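Local structure of haloacid dehalogenase (Pseudomonas aeruginosa, 3UMC) at residues A[23-29]-A[136-142]; A[191-197]-A[210-216]; A[164-169]-A[181-186]; A[28-32]-A[197-202]. The protein probably hydrolyses the carbon-halogen bond of L-2-haloacids, as a member of the haloacid dehalogenase-like hydrolase superfamily. All coordinates share one frame; numbering follows the deposited sequence.

Contact 1 (A[23-29]-A[136-142]); sequences RAILFDV and YWLAALS
Strands 24-27 and 137-140 run parallel, their axes 4.7 Å apart and turned 21° from each other, as inner strands of the Rossmann-like sheet of the HAD fold. Five backbone bonds lace them together, from W137 N to R23 O (3.0 Å) down to L141 N to F27 O (2.8 Å). On the face carrying A24, L26, W137 and A139, small residues alternate with large ones: L26 CD2 lies 4.0 Å from the methyl CB of A139, and L26 CD1 reaches on to both methyls of L141. Helix 176-186 packs against this side through A24 and L141. The other face carries I25, F27, L138 and A140 and meets helix 125-132. There CD1 of I25 is 3.9 Å from CD2 of the Y136 ring, the two side chains crossing at a slant where strand 137-140 begins. Beta-branched and aromatic residues suit such an extended, buried backbone. With CG anti to its carbonyl carbon (chi1 -70°), F27 turns its ring back along its own strand, so that CG2 of I25 covers one ring face near the rim. The ring edge remains for the neighbouring strand, where F27 CE2 meets L138 CD2 in the ring plane at 4.0 Å.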
loop_
_atom_site.group_PDB
_atom_site.type_symbol
_atom_site.label_atom_id
_atom_site.label_comp_id
_atom_site.label_asym_id
_atom_site.label_seq_id
_atom_site.Cartn_x
_atom_site.Cartn_y
_atom_site.Cartn_z
ATOM N N ARG A 23 -12.727 -11.337 -1.615
ATOM C CA ARG A 23 -12.726 -9.957 -1.135
ATOM C C ARG A 23 -11.664 -9.027 -1.709
ATOM O O ARG A 23 -11.787 -7.793 -1.590
ATOM C CB ARG A 23 -12.588 -9.962 0.370
ATOM C CG ARG A 23 -13.918 -10.506 1.050
ATOM C CD ARG A 23 -13.799 -10.835 2.560
ATOM N NE ARG A 23 -14.653 -11.958 2.917
ATOM C CZ ARG A 23 -15.991 -11.919 3.040
ATOM N NH1 ARG A 23 -16.701 -10.786 2.835
ATOM N NH2 ARG A 23 -16.630 -13.038 3.378
ATOM N N ALA A 24 -10.612 -9.610 -2.288
ATOM C CA ALA A 24 -9.497 -8.836 -2.784
ATOM C C ALA A 24 -9.031 -9.402 -4.116
ATOM O O ALA A 24 -9.053 -10.605 -4.335
ATOM C CB ALA A 24 -8.352 -8.857 -1.771
ATOM N N ILE A 25 -8.590 -8.529 -5.004
ATOM C CA ILE A 25 -8.015 -8.926 -6.243
ATOM C C ILE A 25 -6.636 -8.351 -6.241
ATOM O O ILE A 25 -6.415 -7.118 -6.137
ATOM C CB ILE A 25 -8.778 -8.378 -7.475
ATOM C CG1 ILE A 25 -10.233 -8.749 -7.437
ATOM C CG2 ILE A 25 -8.232 -8.957 -8.743
ATOM C CD1 ILE A 25 -11.045 -8.145 -8.547
ATOM N N LEU A 26 -5.687 -9.250 -6.405
ATOM C CA LEU A 26 -4.307 -8.883 -6.615
ATOM C C LEU A 26 -4.091 -8.846 -8.128
ATOM O O LEU A 26 -4.568 -9.684 -8.869
ATOM C CB LEU A 26 -3.408 -9.985 -6.040
ATOM C CG LEU A 26 -3.480 -10.345 -4.556
ATOM C CD1 LEU A 26 -2.609 -11.639 -4.268
ATOM C CD2 LEU A 26 -2.993 -9.214 -3.767
ATOM N N PHE A 27 -3.287 -7.918 -8.560
ATOM C CA PHE A 27 -2.972 -7.801 -9.932
ATOM C C PHE A 27 -1.485 -7.802 -10.178
ATOM O O PHE A 27 -0.778 -7.033 -9.618
ATOM C CB PHE A 27 -3.447 -6.419 -10.448
ATOM C CG PHE A 27 -4.896 -6.266 -10.529
ATOM C CD1 PHE A 27 -5.554 -6.496 -11.711
ATOM C CD2 PHE A 27 -5.613 -5.842 -9.434
ATOM C CE1 PHE A 27 -6.856 -6.312 -11.816
ATOM C CE2 PHE A 27 -6.985 -5.660 -9.540
ATOM C CZ PHE A 27 -7.588 -5.878 -10.704
ATOM N N ASP A 28 -1.064 -8.579 -11.152
ATOM C CA ASP A 28 0.187 -8.340 -11.855
ATOM C C ASP A 28 0.119 -6.994 -12.602
ATOM O O ASP A 28 -0.964 -6.587 -12.970
ATOM C CB ASP A 28 0.424 -9.516 -12.826
ATOM C CG ASP A 28 1.675 -9.324 -13.660
ATOM O OD1 ASP A 28 2.752 -9.258 -13.071
ATOM O OD2 ASP A 28 1.554 -9.171 -14.906
ATOM N N VAL A 29 1.238 -6.273 -12.825
ATOM C CA VAL A 29 1.098 -4.900 -13.335
ATOM C C VAL A 29 1.737 -4.726 -14.701
ATOM O O VAL A 29 1.055 -4.276 -15.642
ATOM C CB VAL A 29 1.635 -3.828 -12.397
ATOM C CG1 VAL A 29 1.283 -2.486 -12.886
ATOM C CG2 VAL A 29 1.051 -3.979 -10.974
ATOM N N TYR A 136 -14.275 -4.796 -4.304
ATOM C CA TYR A 136 -13.054 -5.567 -3.984
ATOM C C TYR A 136 -11.943 -4.654 -3.670
ATOM O O TYR A 136 -11.869 -3.526 -4.202
ATOM C CB TYR A 136 -12.599 -6.443 -5.155
ATOM C CG TYR A 136 -13.672 -7.321 -5.710
ATOM C CD1 TYR A 136 -14.045 -8.480 -5.052
ATOM C CD2 TYR A 136 -14.359 -6.961 -6.868
ATOM C CE1 TYR A 136 -15.067 -9.280 -5.532
ATOM C CE2 TYR A 136 -15.371 -7.749 -7.368
ATOM C CZ TYR A 136 -15.735 -8.889 -6.667
ATOM O OH TYR A 136 -16.731 -9.666 -7.132
ATOM N N TRP A 137 -11.109 -5.073 -2.738
ATOM C CA TRP A 137 -9.872 -4.404 -2.530
ATOM C C TRP A 137 -9.015 -4.705 -3.746
ATOM O O TRP A 137 -8.958 -5.845 -4.225
ATOM C CB TRP A 137 -9.123 -4.961 -1.294
ATOM C CG TRP A 137 -9.702 -4.573 0.017
ATOM C CD1 TRP A 137 -10.578 -3.558 0.265
ATOM C CD2 TRP A 137 -9.423 -5.175 1.281
ATOM N NE1 TRP A 137 -10.855 -3.499 1.612
ATOM C CE2 TRP A 137 -10.164 -4.489 2.249
ATOM C CE3 TRP A 137 -8.578 -6.194 1.692
ATOM C CZ2 TRP A 137 -10.118 -4.822 3.599
ATOM C CZ3 TRP A 137 -8.564 -6.550 3.032
ATOM C CH2 TRP A 137 -9.316 -5.853 3.961
ATOM N N LEU A 138 -8.277 -3.729 -4.165
ATOM C CA LEU A 138 -7.349 -3.899 -5.296
ATOM C C LEU A 138 -5.944 -3.708 -4.822
ATOM O O LEU A 138 -5.610 -2.675 -4.211
ATOM C CB LEU A 138 -7.632 -2.888 -6.430
ATOM C CG LEU A 138 -9.070 -2.692 -6.906
ATOM C CD1 LEU A 138 -9.154 -1.709 -8.114
ATOM C CD2 LEU A 138 -9.771 -4.062 -7.199
ATOM N N ALA A 139 -5.083 -4.676 -5.129
ATOM C CA ALA A 139 -3.665 -4.529 -4.761
ATOM C C ALA A 139 -2.729 -5.001 -5.855
ATOM O O ALA A 139 -3.007 -5.952 -6.546
ATOM C CB ALA A 139 -3.406 -5.281 -3.418
ATOM N N ALA A 140 -1.636 -4.267 -6.041
ATOM C CA ALA A 140 -0.601 -4.603 -6.943
ATOM C C ALA A 140 0.175 -5.758 -6.360
ATOM O O ALA A 140 0.537 -5.733 -5.188
ATOM C CB ALA A 140 0.391 -3.354 -7.179
ATOM N N LEU A 141 0.510 -6.723 -7.202
ATOM C CA LEU A 141 1.436 -7.800 -6.835
ATOM C C LEU A 141 2.518 -7.877 -7.866
ATOM O O LEU A 141 2.412 -8.607 -8.805
ATOM C CB LEU A 141 0.701 -9.135 -6.732
ATOM C CG LEU A 141 1.420 -10.277 -6.002
ATOM C CD1 LEU A 141 1.259 -10.148 -4.447
ATOM C CD2 LEU A 141 0.812 -11.572 -6.522
ATOM N N SER A 142 3.569 -7.112 -7.678
ATOM C CA SER A 142 4.552 -6.881 -8.705
ATOM C C SER A 142 5.968 -7.233 -8.259
ATOM O O SER A 142 6.348 -7.081 -7.097
ATOM C CB SER A 142 4.548 -5.401 -9.055
ATOM O OG SER A 142 5.379 -5.153 -10.159
#

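Contact 2 (A[191-197]-A[210-216])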
loop_
_atom_site.group_PDB
_atom_site.type_symbol
_atom_site.label_atom_id
_atom_site.label_comp_id
_atom_site.label_asym_id
_atom_site.label_seq_id
_atom_site.Cartn_x
_atom_site.Cartn_y
_atom_site.Cartn_z
ATOM N N GLN A 191 -8.122 -18.579 -0.471
ATOM C CA GLN A 191 -9.324 -18.839 -1.211
ATOM C C GLN A 191 -10.210 -17.597 -1.283
ATOM O O GLN A 191 -11.193 -17.591 -2.020
ATOM C CB GLN A 191 -10.108 -20.018 -0.576
ATOM C CG GLN A 191 -9.336 -21.354 -0.568
ATOM C CD GLN A 191 -8.294 -21.451 0.553
ATOM O OE1 GLN A 191 -8.298 -20.646 1.546
ATOM N NE2 GLN A 191 -7.390 -22.449 0.421
ATOM N N GLU A 192 -9.935 -16.578 -0.473
ATOM C CA GLU A 192 -10.708 -15.338 -0.567
ATOM C C GLU A 192 -9.980 -14.266 -1.426
ATOM O O GLU A 192 -10.442 -13.136 -1.549
ATOM C CB GLU A 192 -11.078 -14.802 0.831
ATOM C CG GLU A 192 -12.273 -15.638 1.445
ATOM C CD GLU A 192 -12.651 -15.231 2.875
ATOM O OE1 GLU A 192 -12.563 -14.036 3.183
ATOM O OE2 GLU A 192 -13.052 -16.117 3.691
ATOM N N VAL A 193 -8.904 -14.660 -2.065
ATOM C CA VAL A 193 -8.095 -13.726 -2.852
ATOM C C VAL A 193 -7.941 -14.238 -4.271
ATOM O O VAL A 193 -7.692 -15.425 -4.470
ATOM C CB VAL A 193 -6.708 -13.545 -2.240
ATOM C CG1 VAL A 193 -5.857 -12.493 -3.051
ATOM C CG2 VAL A 193 -6.894 -13.119 -0.780
HETATM N N MSE A 194 -8.186 -13.351 -5.247
HETATM C CA MSE A 194 -7.999 -13.702 -6.643
HETATM C C MSE A 194 -6.779 -12.986 -7.218
HETATM O O MSE A 194 -6.575 -11.827 -6.987
HETATM C CB MSE A 194 -9.279 -13.399 -7.435
HETATM C CG MSE A 194 -9.125 -13.655 -8.930
HETATM SE SE MSE A 194 -10.917 -13.565 -9.832
HETATM C CE MSE A 194 -11.029 -11.752 -9.806
ATOM N N LEU A 195 -5.949 -13.691 -7.963
ATOM C CA LEU A 195 -4.935 -13.063 -8.755
ATOM C C LEU A 195 -5.440 -12.898 -10.162
ATOM O O LEU A 195 -5.835 -13.878 -10.814
ATOM C CB LEU A 195 -3.663 -13.879 -8.818
ATOM C CG LEU A 195 -2.537 -13.323 -9.749
ATOM C CD1 LEU A 195 -2.051 -11.898 -9.371
ATOM C CD2 LEU A 195 -1.352 -14.310 -9.897
ATOM N N CYS A 196 -5.298 -11.678 -10.672
ATOM C CA CYS A 196 -5.545 -11.379 -12.089
ATOM C C CYS A 196 -4.238 -11.107 -12.787
ATOM O O CYS A 196 -3.480 -10.233 -12.374
ATOM C CB CYS A 196 -6.487 -10.184 -12.173
ATOM S SG CYS A 196 -6.797 -9.576 -13.851
ATOM N N ALA A 197 -3.967 -11.832 -13.860
ATOM C CA ALA A 197 -2.724 -11.675 -14.622
ATOM C C ALA A 197 -2.872 -12.010 -16.078
ATOM O O ALA A 197 -3.711 -12.768 -16.453
ATOM C CB ALA A 197 -1.595 -12.607 -14.049
ATOM N N GLY A 210 -3.742 -22.041 -3.431
ATOM C CA GLY A 210 -5.148 -21.943 -3.036
ATOM C C GLY A 210 -5.820 -20.641 -3.553
ATOM O O GLY A 210 -6.983 -20.379 -3.271
ATOM N N LEU A 211 -5.103 -19.802 -4.285
ATOM C CA LEU A 211 -5.737 -18.552 -4.809
ATOM C C LEU A 211 -6.698 -18.792 -5.993
ATOM O O LEU A 211 -6.533 -19.672 -6.785
ATOM C CB LEU A 211 -4.680 -17.479 -5.154
ATOM C CG LEU A 211 -4.044 -16.745 -3.970
ATOM C CD1 LEU A 211 -2.824 -17.563 -3.396
ATOM C CD2 LEU A 211 -3.520 -15.337 -4.314
ATOM N N LYS A 212 -7.731 -17.968 -6.095
ATOM C CA LYS A 212 -8.567 -17.907 -7.297
ATOM C C LYS A 212 -7.735 -17.201 -8.390
ATOM O O LYS A 212 -6.747 -16.484 -8.068
ATOM C CB LYS A 212 -9.840 -17.161 -6.994
ATOM C CG LYS A 212 -10.774 -17.760 -5.884
ATOM C CD LYS A 212 -11.082 -19.211 -6.159
ATOM C CE LYS A 212 -12.249 -19.700 -5.239
ATOM N NZ LYS A 212 -11.813 -19.848 -3.814
ATOM N N THR A 213 -8.109 -17.419 -9.661
ATOM C CA THR A 213 -7.339 -16.982 -10.798
ATOM C C THR A 213 -8.246 -16.378 -11.887
ATOM O O THR A 213 -9.335 -16.938 -12.222
ATOM C CB THR A 213 -6.585 -18.120 -11.392
ATOM O OG1 THR A 213 -7.501 -19.209 -11.526
ATOM C CG2 THR A 213 -5.442 -18.558 -10.435
ATOM N N ALA A 214 -7.793 -15.241 -12.419
ATOM C CA ALA A 214 -8.436 -14.586 -13.589
ATOM C C ALA A 214 -7.372 -14.221 -14.587
ATOM O O ALA A 214 -6.377 -13.594 -14.240
ATOM C CB ALA A 214 -9.232 -13.353 -13.148
ATOM N N PHE A 215 -7.541 -14.714 -15.799
ATOM C CA PHE A 215 -6.612 -14.525 -16.900
ATOM C C PHE A 215 -7.189 -13.497 -17.898
ATOM O O PHE A 215 -8.319 -13.608 -18.358
ATOM C CB PHE A 215 -6.408 -15.839 -17.647
ATOM C CG PHE A 215 -5.559 -15.722 -18.871
ATOM C CD1 PHE A 215 -4.217 -15.577 -18.776
ATOM C CD2 PHE A 215 -6.098 -15.864 -20.141
ATOM C CE1 PHE A 215 -3.427 -15.471 -19.924
ATOM C CE2 PHE A 215 -5.302 -15.784 -21.258
ATOM C CZ PHE A 215 -3.998 -15.589 -21.148
ATOM N N ILE A 216 -6.374 -12.521 -18.259
ATOM C CA ILE A 216 -6.716 -11.564 -19.354
ATOM C C ILE A 216 -5.587 -11.589 -20.352
ATOM O O ILE A 216 -4.515 -11.192 -20.020
ATOM C CB ILE A 216 -6.863 -10.168 -18.789
ATOM C CG1 ILE A 216 -8.009 -10.170 -17.770
ATOM C CG2 ILE A 216 -7.234 -9.118 -19.884
ATOM C CD1 ILE A 216 -8.515 -8.772 -17.352
#
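M194 and K212 open a parallel strand pair that is the sheet part of a right-handed beta-alpha-beta crossover: strand 193-197, helix 200-208, strand 212-216. The tight part is the buried middle, where backbone bonds such as L195 N to K212 O (2.9 Å) and A214 N to L195 O continue the ladder. Small A214 leaves room for its long neighbour: M194, present as selenomethionine, is extended through chi2 and bends at chi3 (76°), with SE 3.7 Å from A214 CB and its terminal methyl beside the same CB. On the same face C196 SG touches I216 CD1 at 4.0 Å, and helix 243-251 packs over M194, C196, A214 and I216. V193 and L211, side by side and pointing the same way, meet through CG1 and CD2. The start of the pair is looser and nearer solvent. G210 takes a positive phi (97°) as the C-prime residue of the Schellman motif that ends helix 200-208, a conformation glycine accepts readily, and the exposed Q191 lays its CG against G210 O at 3.7 Å. K212 suits this border because its aliphatic chain can pack while its amine reaches a polar group: bent at chi2 and chi4, it brings NZ 2.9 Å from Q191 O, in the carbonyl plane and on a lone pair.

Contact 3 (A[164-169]-A[181-186])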
loop_
_atom_site.group_PDB
_atom_site.type_symbol
_atom_site.label_atom_id
_atom_site.label_comp_id
_atom_site.label_asym_id
_atom_site.label_seq_id
_atom_site.Cartn_x
_atom_site.Cartn_y
_atom_site.Cartn_z
ATOM N N LEU A 164 1.631 -4.467 -2.948
ATOM C CA LEU A 164 2.264 -5.627 -2.289
ATOM C C LEU A 164 3.399 -6.174 -3.125
ATOM O O LEU A 164 3.242 -7.156 -3.785
ATOM C CB LEU A 164 1.224 -6.733 -2.047
ATOM C CG LEU A 164 0.166 -6.291 -1.061
ATOM C CD1 LEU A 164 -1.047 -7.178 -1.120
ATOM C CD2 LEU A 164 0.701 -6.086 0.339
ATOM N N CYS A 165 4.517 -5.485 -3.145
ATOM C CA CYS A 165 5.570 -5.749 -4.096
ATOM C C CYS A 165 6.633 -6.680 -3.492
ATOM O O CYS A 165 6.675 -6.901 -2.315
ATOM C CB CYS A 165 6.237 -4.441 -4.454
ATOM S SG CYS A 165 5.044 -3.261 -5.222
ATOM N N ALA A 166 7.501 -7.147 -4.353
ATOM C CA ALA A 166 8.464 -8.149 -4.085
ATOM C C ALA A 166 9.373 -7.747 -2.960
ATOM O O ALA A 166 9.763 -8.603 -2.148
ATOM C CB ALA A 166 9.269 -8.425 -5.345
ATOM N N ASP A 167 9.703 -6.453 -2.931
ATOM C CA ASP A 167 10.558 -5.950 -1.876
ATOM C C ASP A 167 9.901 -5.896 -0.507
ATOM O O ASP A 167 10.590 -5.634 0.405
ATOM C CB ASP A 167 11.239 -4.623 -2.236
ATOM C CG ASP A 167 10.287 -3.415 -2.335
ATOM O OD1 ASP A 167 9.067 -3.551 -2.617
ATOM O OD2 ASP A 167 10.785 -2.297 -2.081
ATOM N N LEU A 168 8.593 -6.138 -0.341
ATOM C CA LEU A 168 8.038 -6.283 0.991
ATOM C C LEU A 168 8.461 -7.658 1.534
ATOM O O LEU A 168 8.536 -7.869 2.723
ATOM C CB LEU A 168 6.494 -6.234 1.028
ATOM C CG LEU A 168 5.693 -5.044 0.569
ATOM C CD1 LEU A 168 4.202 -5.163 1.026
ATOM C CD2 LEU A 168 6.341 -3.761 1.027
ATOM N N PHE A 169 8.684 -8.607 0.640
ATOM C CA PHE A 169 8.812 -10.005 1.011
ATOM C C PHE A 169 10.216 -10.522 0.791
ATOM O O PHE A 169 10.552 -11.578 1.258
ATOM C CB PHE A 169 7.847 -10.827 0.168
ATOM C CG PHE A 169 6.440 -10.295 0.167
ATOM C CD1 PHE A 169 5.676 -10.316 1.307
ATOM C CD2 PHE A 169 5.885 -9.778 -0.982
ATOM C CE1 PHE A 169 4.410 -9.809 1.306
ATOM C CE2 PHE A 169 4.549 -9.339 -1.000
ATOM C CZ PHE A 169 3.834 -9.321 0.145
ATOM N N GLY A 181 2.621 -13.926 1.339
ATOM C CA GLY A 181 2.770 -12.662 2.055
ATOM C C GLY A 181 1.633 -11.660 1.778
ATOM O O GLY A 181 1.118 -11.007 2.700
ATOM N N ALA A 182 1.206 -11.587 0.522
ATOM C CA ALA A 182 0.109 -10.684 0.126
ATOM C C ALA A 182 -1.121 -11.023 0.932
ATOM O O ALA A 182 -1.735 -10.123 1.498
ATOM C CB ALA A 182 -0.199 -10.821 -1.283
ATOM N N CYS A 183 -1.461 -12.311 0.982
ATOM C CA CYS A 183 -2.650 -12.747 1.701
ATOM C C CYS A 183 -2.530 -12.524 3.175
ATOM O O CYS A 183 -3.503 -12.154 3.828
ATOM C CB CYS A 183 -2.978 -14.212 1.459
ATOM S SG CYS A 183 -3.326 -14.643 -0.355
ATOM N N ARG A 184 -1.319 -12.681 3.692
ATOM C CA ARG A 184 -1.048 -12.435 5.119
ATOM C C ARG A 184 -1.286 -10.948 5.386
ATOM O O ARG A 184 -1.971 -10.585 6.314
ATOM C CB ARG A 184 0.412 -12.867 5.471
ATOM C CG ARG A 184 0.971 -12.172 6.717
ATOM C CD ARG A 184 2.264 -12.801 7.222
ATOM N NE ARG A 184 3.302 -12.669 6.235
ATOM C CZ ARG A 184 3.994 -11.558 6.027
ATOM N NH1 ARG A 184 3.712 -10.490 6.730
ATOM N NH2 ARG A 184 4.946 -11.514 5.091
ATOM N N LEU A 185 -0.728 -10.061 4.565
ATOM C CA LEU A 185 -0.944 -8.618 4.841
ATOM C C LEU A 185 -2.413 -8.156 4.681
ATOM O O LEU A 185 -2.882 -7.218 5.381
ATOM C CB LEU A 185 0.069 -7.783 4.076
ATOM C CG LEU A 185 1.531 -8.004 4.504
ATOM C CD1 LEU A 185 2.513 -7.376 3.516
ATOM C CD2 LEU A 185 1.698 -7.377 5.945
ATOM N N LEU A 186 -3.159 -8.803 3.791
ATOM C CA LEU A 186 -4.571 -8.486 3.610
ATOM C C LEU A 186 -5.441 -9.166 4.673
ATOM O O LEU A 186 -6.637 -8.929 4.737
ATOM C CB LEU A 186 -5.057 -8.946 2.233
ATOM C CG LEU A 186 -4.439 -8.174 1.031
ATOM C CD1 LEU A 186 -4.882 -8.770 -0.342
ATOM C CD2 LEU A 186 -4.667 -6.663 1.103
HETATM O O HOH W 1 7.287 -9.437 4.624
#
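F169 is the main bump of this contact: its ring enters the hollow formed by G181, A182, R184 and L185 on helix 176-186, a knob-into-hole fit. The floor of the hollow is backbone, because G181 has no side chain to hold the ring off; F169 CE1 comes within 3.4 Å of G181 C, and F169 CZ lies 3.5 Å from A182 N. L185 and R184 both line the CD1/CE1 side of the ring: L185 CD1 stands 3.8 Å from F169 CE1, and R184 NH2 lies near the ring plane at the edge by CD1, the guanidinium plane turned 83° from the ring. That placement follows from a bend at chi3 (63°), which folds the arginine back beside the phenylalanine. A water bridges the two segments, donating to L168 O and accepting from R184 NH2. L168 sets its CB over the centre of the F169 ring, while its CD1 meets L185 CD1 at 3.7 Å. L164 forms a second bump: its two methyls rest on neighbouring residues of the helix, CD1 on the small A182 CB (3.7 Å) and CD2 on L185 CD1 (3.9 Å). Branched leucines fill these irregular spaces, and alanine keeps the helix close. L168 and L185 also pack on the second subunit. Helix 176-186 connects strand 162-163, outermost on its side within this chain, to strand 193-197; L164 and the turn 166-169 pack on it within the alpha/beta layering of the Rossmann-like HAD core.

Contact 4 (A[28-32]-A[197-202]); sequences DVFGT and AAHNYD
D28 and T32 face A197, A198, H199 and D202 across two loops that leave the C-terminal ends of neighbouring parallel strands, where the active site of HAD enzymes lies. The sequence D28-V29-F30-G31-T32 fits HAD motif I, whose first aspartate is the nucleophile in relatives. Of the hydrogen bonds, one crosses the contact: A198 N donates to T32 OG1 at 2.8 Å. The same hydroxyl donates to D28 OD2 (2.6 Å), on that oxygen's anti lone pair, so a threonine here ties the aspartate to the opposite loop. Among the charged and polar groups, D28 OD1 lies 4.0 Å from D202 OD2 with the carboxylate planes nearly perpendicular; K173 forms salt bridges with both of these oxygens, and D202 OD1 is hydrogen-bonded to the hydroxyl of Y179. H199 presents its ring edge to F30 O, 3.3 Å from CE1, while D28 OD2 lies 3.2 Å from ND1 with carboxylate and ring 81° apart; NE2 is hydrogen-bonded to E221. Packing is slight: D28 CB touches A197 CB at 3.9 Å, and A198 CB lies 3.4 Å from T32 OG1. G31 supports the turn with a positive phi, which glycine adopts easily. Segment 28-32 joins strand 24-27 to strand 34-35, while H199 holds the N-cap position of helix 200-208, directly after strand 193-197.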
loop_
_atom_site.group_PDB
_atom_site.type_symbol
_atom_site.label_atom_id
_atom_site.label_comp_id
_atom_site.label_asym_id
_atom_site.label_seq_id
_atom_site.Cartn_x
_atom_site.Cartn_y
_atom_site.Cartn_z
ATOM N N ASP A 28 -1.064 -8.579 -11.152
ATOM C CA ASP A 28 0.187 -8.340 -11.855
ATOM C C ASP A 28 0.119 -6.994 -12.602
ATOM O O ASP A 28 -0.964 -6.587 -12.970
ATOM C CB ASP A 28 0.424 -9.516 -12.826
ATOM C CG ASP A 28 1.675 -9.324 -13.660
ATOM O OD1 ASP A 28 2.752 -9.258 -13.071
ATOM O OD2 ASP A 28 1.554 -9.171 -14.906
ATOM N N VAL A 29 1.238 -6.273 -12.825
ATOM C CA VAL A 29 1.098 -4.900 -13.335
ATOM C C VAL A 29 1.737 -4.726 -14.701
ATOM O O VAL A 29 1.055 -4.276 -15.642
ATOM C CB VAL A 29 1.635 -3.828 -12.397
ATOM C CG1 VAL A 29 1.283 -2.486 -12.886
ATOM C CG2 VAL A 29 1.051 -3.979 -10.974
ATOM N N PHE A 30 3.013 -5.100 -14.826
ATOM C CA PHE A 30 3.654 -5.108 -16.138
ATOM C C PHE A 30 3.006 -6.050 -17.111
ATOM O O PHE A 30 2.881 -7.228 -16.845
ATOM C CB PHE A 30 5.154 -5.446 -16.045
ATOM C CG PHE A 30 5.962 -4.375 -15.364
ATOM C CD1 PHE A 30 5.532 -3.093 -15.305
ATOM C CD2 PHE A 30 7.144 -4.654 -14.788
ATOM C CE1 PHE A 30 6.286 -2.132 -14.672
ATOM C CE2 PHE A 30 7.913 -3.647 -14.180
ATOM C CZ PHE A 30 7.478 -2.416 -14.138
ATOM N N GLY A 31 2.569 -5.506 -18.235
ATOM C CA GLY A 31 1.908 -6.283 -19.255
ATOM C C GLY A 31 0.441 -6.476 -18.947
ATOM O O GLY A 31 -0.415 -6.215 -19.772
ATOM N N THR A 32 0.126 -6.986 -17.773
ATOM C CA THR A 32 -1.286 -7.193 -17.410
ATOM C C THR A 32 -2.130 -5.899 -17.439
ATOM O O THR A 32 -3.207 -5.907 -17.912
ATOM C CB THR A 32 -1.386 -7.848 -16.034
ATOM O OG1 THR A 32 -0.738 -9.117 -16.080
ATOM C CG2 THR A 32 -2.868 -8.037 -15.627
ATOM N N ALA A 197 -3.967 -11.832 -13.860
ATOM C CA ALA A 197 -2.724 -11.675 -14.622
ATOM C C ALA A 197 -2.872 -12.010 -16.078
ATOM O O ALA A 197 -3.711 -12.768 -16.453
ATOM C CB ALA A 197 -1.595 -12.607 -14.049
ATOM N N ALA A 198 -1.960 -11.494 -16.882
ATOM C CA ALA A 198 -1.851 -11.849 -18.295
ATOM C C ALA A 198 -0.878 -12.994 -18.542
ATOM O O ALA A 198 -0.589 -13.364 -19.700
ATOM C CB ALA A 198 -1.415 -10.614 -19.080
ATOM N N HIS A 199 -0.306 -13.558 -17.487
ATOM C CA HIS A 199 0.800 -14.538 -17.688
ATOM C C HIS A 199 0.440 -15.831 -16.944
ATOM O O HIS A 199 0.104 -15.821 -15.707
ATOM C CB HIS A 199 2.171 -13.929 -17.309
ATOM C CG HIS A 199 2.375 -12.532 -17.811
ATOM N ND1 HIS A 199 2.361 -11.424 -16.985
ATOM C CD2 HIS A 199 2.410 -12.059 -19.063
ATOM C CE1 HIS A 199 2.488 -10.342 -17.716
ATOM N NE2 HIS A 199 2.539 -10.705 -18.987
ATOM N N ASN A 200 0.379 -16.924 -17.690
ATOM C CA ASN A 200 -0.065 -18.194 -17.098
ATOM C C ASN A 200 0.849 -18.674 -15.971
ATOM O O ASN A 200 0.334 -19.328 -15.086
ATOM C CB ASN A 200 -0.145 -19.308 -18.151
ATOM C CG ASN A 200 -1.378 -19.162 -19.065
ATOM O OD1 ASN A 200 -2.488 -19.573 -18.731
ATOM N ND2 ASN A 200 -1.160 -18.602 -20.235
ATOM N N TYR A 201 2.176 -18.361 -16.016
ATOM C CA TYR A 201 3.100 -18.845 -14.996
ATOM C C TYR A 201 2.709 -18.291 -13.623
ATOM O O TYR A 201 2.835 -18.948 -12.615
ATOM C CB TYR A 201 4.586 -18.494 -15.311
ATOM C CG TYR A 201 4.955 -17.167 -14.719
ATOM C CD1 TYR A 201 5.427 -17.089 -13.417
ATOM C CD2 TYR A 201 4.712 -15.953 -15.420
ATOM C CE1 TYR A 201 5.702 -15.830 -12.818
ATOM C CE2 TYR A 201 5.002 -14.712 -14.848
ATOM C CZ TYR A 201 5.488 -14.658 -13.543
ATOM O OH TYR A 201 5.760 -13.453 -12.919
ATOM N N ASP A 202 2.192 -17.071 -13.607
ATOM C CA ASP A 202 1.799 -16.395 -12.378
ATOM C C ASP A 202 0.554 -16.993 -11.767
ATOM O O ASP A 202 0.417 -17.171 -10.534
ATOM C CB ASP A 202 1.547 -14.906 -12.723
ATOM C CG ASP A 202 1.756 -13.954 -11.537
ATOM O OD1 ASP A 202 2.164 -14.360 -10.429
ATOM O OD2 ASP A 202 1.484 -12.762 -11.746
#

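Contacts 1 and 2 are parts of one parallel sheet: strands 24-27 and 193-197 are neighbours, joined by L26 N to M194 O and L26 O to C196 N, both probable hydrogen bonds of 2.8 Å, and the contact centres lie 9 Å apart. Contact 3 packs over the face of contact 1 that carries A24, L26 and A139, with L141 CD1 on A182 CB (3.5 Å); a probable hydrogen bond, A140 O to L164 N (2.8 Å), ties segment 164-169 to strand 137-140. Contact 4 prolongs both central strands, sharing D28 and V29 with contact 1 and A197 with contact 2, at the end where the family's active site is expected. Contacts 3 and 4 do not touch; their centres are about 17 Å apart.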